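Local coordinates for exopolygalacturonate lyase (Vibrio vulnificus, PDB 5A29), which probably cleaves pectate, a polygalacturonate polysaccharide, by beta-elimination, as a manganese-binding lyase of polysaccharide lyase family 2, at residues Leu421-Arg425 with Glu475-Ile479. Numbering follows the deposited sequence.
Sequences LRAYR and ELYQI. With EDO (1,2-ethanediol), chain F.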
loop_
_atom_site.group_PDB
_atom_site.type_symbol
_atom_site.label_atom_id
_atom_site.label_comp_id
_atom_site.label_asym_id
_atom_site.label_seq_id
_atom_site.Cartn_x
_atom_site.Cartn_y
_atom_site.Cartn_z
ATOM N N LEU A 421 -5.370 11.033 -11.737
ATOM C CA LEU A 421 -6.051 10.548 -12.959
ATOM C C LEU A 421 -7.289 9.747 -12.614
ATOM O O LEU A 421 -8.344 9.945 -13.287
ATOM C CB LEU A 421 -5.112 9.661 -13.826
ATOM C CG LEU A 421 -3.933 10.473 -14.427
ATOM C CD1 LEU A 421 -2.950 9.539 -15.209
ATOM C CD2 LEU A 421 -4.421 11.657 -15.300
ATOM N N ARG A 422 -7.235 8.886 -11.603
ATOM C CA ARG A 422 -8.458 8.162 -11.259
ATOM C C ARG A 422 -9.565 9.075 -10.753
ATOM O O ARG A 422 -10.738 8.864 -11.065
ATOM C CB ARG A 422 -8.230 7.048 -10.266
ATOM C CG ARG A 422 -7.439 5.911 -10.944
ATOM C CD ARG A 422 -7.268 4.732 -10.012
ATOM N NE ARG A 422 -6.544 3.651 -10.732
ATOM C CZ ARG A 422 -6.156 2.538 -10.136
ATOM N NH1 ARG A 422 -6.447 2.365 -8.842
ATOM N NH2 ARG A 422 -5.485 1.603 -10.830
ATOM N N ALA A 423 -9.151 10.113 -10.019
ATOM C CA ALA A 423 -10.108 11.067 -9.472
ATOM C C ALA A 423 -10.718 11.798 -10.677
ATOM O O ALA A 423 -11.928 12.059 -10.689
ATOM C CB ALA A 423 -9.359 12.075 -8.553
ATOM N N TYR A 424 -9.899 12.288 -11.603
ATOM C CA TYR A 424 -10.401 12.985 -12.814
ATOM C C TYR A 424 -11.403 12.116 -13.578
ATOM O O TYR A 424 -12.469 12.611 -14.048
ATOM C CB TYR A 424 -9.261 13.435 -13.748
ATOM C CG TYR A 424 -9.803 14.284 -14.865
ATOM C CD1 TYR A 424 -10.306 13.682 -16.066
ATOM C CD2 TYR A 424 -9.902 15.673 -14.733
ATOM C CE1 TYR A 424 -10.844 14.491 -17.090
ATOM C CE2 TYR A 424 -10.476 16.480 -15.741
ATOM C CZ TYR A 424 -10.945 15.870 -16.908
ATOM O OH TYR A 424 -11.494 16.631 -17.895
ATOM N N ARG A 425 -11.069 10.840 -13.738
ATOM C CA ARG A 425 -11.980 9.944 -14.465
ATOM C C ARG A 425 -13.349 9.837 -13.735
ATOM O O ARG A 425 -14.384 9.656 -14.383
ATOM C CB ARG A 425 -11.378 8.536 -14.595
ATOM C CG ARG A 425 -12.284 7.587 -15.397
ATOM C CD ARG A 425 -11.662 6.236 -15.754
ATOM N NE ARG A 425 -11.083 5.592 -14.591
ATOM C CZ ARG A 425 -11.781 4.813 -13.748
ATOM N NH1 ARG A 425 -13.092 4.634 -13.953
ATOM N NH2 ARG A 425 -11.194 4.239 -12.682
ATOM N N GLU A 475 -5.207 4.794 -17.643
ATOM C CA GLU A 475 -6.276 5.739 -17.170
ATOM C C GLU A 475 -6.512 6.886 -18.147
ATOM O O GLU A 475 -7.656 7.267 -18.419
ATOM C CB GLU A 475 -5.915 6.361 -15.803
ATOM C CG GLU A 475 -5.834 5.348 -14.730
ATOM C CD GLU A 475 -7.200 4.828 -14.266
ATOM O OE1 GLU A 475 -8.240 5.513 -14.489
ATOM O OE2 GLU A 475 -7.177 3.758 -13.617
ATOM N N LEU A 476 -5.460 7.439 -18.712
ATOM C CA LEU A 476 -5.692 8.536 -19.591
ATOM C C LEU A 476 -6.341 8.074 -20.903
ATOM O O LEU A 476 -7.141 8.786 -21.492
ATOM C CB LEU A 476 -4.369 9.247 -19.968
ATOM C CG LEU A 476 -4.037 10.262 -18.855
ATOM C CD1 LEU A 476 -2.558 10.547 -18.881
ATOM C CD2 LEU A 476 -4.820 11.583 -19.131
ATOM N N TYR A 477 -5.974 6.904 -21.366
ATOM C CA TYR A 477 -6.785 6.311 -22.473
ATOM C C TYR A 477 -8.288 6.159 -22.095
ATOM O O TYR A 477 -9.151 6.523 -22.921
ATOM C CB TYR A 477 -6.179 4.953 -22.925
ATOM C CG TYR A 477 -6.964 4.363 -24.054
ATOM C CD1 TYR A 477 -6.878 4.909 -25.338
ATOM C CD2 TYR A 477 -7.844 3.297 -23.812
ATOM C CE1 TYR A 477 -7.669 4.415 -26.381
ATOM C CE2 TYR A 477 -8.635 2.774 -24.858
ATOM C CZ TYR A 477 -8.546 3.347 -26.122
ATOM O OH TYR A 477 -9.362 2.807 -27.120
ATOM N N GLN A 478 -8.602 5.647 -20.904
ATOM C CA GLN A 478 -10.026 5.469 -20.564
ATOM C C GLN A 478 -10.711 6.831 -20.515
ATOM O O GLN A 478 -11.872 6.975 -20.968
ATOM C CB GLN A 478 -10.232 4.743 -19.264
ATOM C CG GLN A 478 -9.880 3.268 -19.330
ATOM C CD GLN A 478 -10.169 2.606 -17.999
ATOM O OE1 GLN A 478 -9.275 2.078 -17.352
ATOM N NE2 GLN A 478 -11.418 2.712 -17.539
ATOM N N ILE A 479 -9.969 7.829 -20.013
ATOM C CA ILE A 479 -10.495 9.211 -19.958
ATOM C C ILE A 479 -10.765 9.826 -21.340
ATOM O O ILE A 479 -11.847 10.426 -21.585
ATOM C CB ILE A 479 -9.570 10.133 -19.123
ATOM C CG1 ILE A 479 -9.595 9.650 -17.678
ATOM C CG2 ILE A 479 -10.001 11.605 -19.278
ATOM C CD1 ILE A 479 -8.485 10.293 -16.805
HETATM C C1 EDO F . -4.935 1.479 -14.853
HETATM O O1 EDO F . -4.982 2.235 -13.649
HETATM C C2 EDO F . -6.144 0.544 -14.862
HETATM O O2 EDO F . -7.316 1.351 -15.047
#
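E475 bends at chi2 (-74°), which carries its carboxylate across to the side chains of R422 and R425. R425 sets its CG opposite the backbone N (chi1 -178°) and then turns at chi3, so that NE faces the same carboxylate. Both arginines form salt bridges with E475, each to a different oxygen. R425 NE donates to E475 OE1 at 2.8 Å, nearly straight, in the guanidinium plane and on the syn lone pair. R422 NE donates to E475 OE2 at 3.0 Å, but from above the carboxylate plane and with a more bent bond. A bound 1,2-ethanediol, probably from the crystallisation liquor, joins the network: its O1 takes a bond from R422 NH2 and gives one of 2.7 Å to E475 OE2. Q478 NE2 lies over one face of the R425 guanidinium. R425 NH1 also pairs with E348, and R422 NH1 bonds the carbonyl of Y542. Beside the charged groups the contact is apolar. L421 CD1 meets L476 CD1 at 3.8 Å, the two side chains crossing at about a right angle. I479 CG1 packs on R425 CB, and its CG2 touches the Y424 ring edge at CE1, 3.7 Å away. W433 from helix 430-442 meets the Y424 ring and L476. The axes of segments 421-425 and 475-479 come within 9.7 Å, at 16°. Away from the manganese site, this is near-parallel packing of helices 417-426 and 467-480, with a two-arginine, one-glutamate salt-bridge network beside an apolar seam.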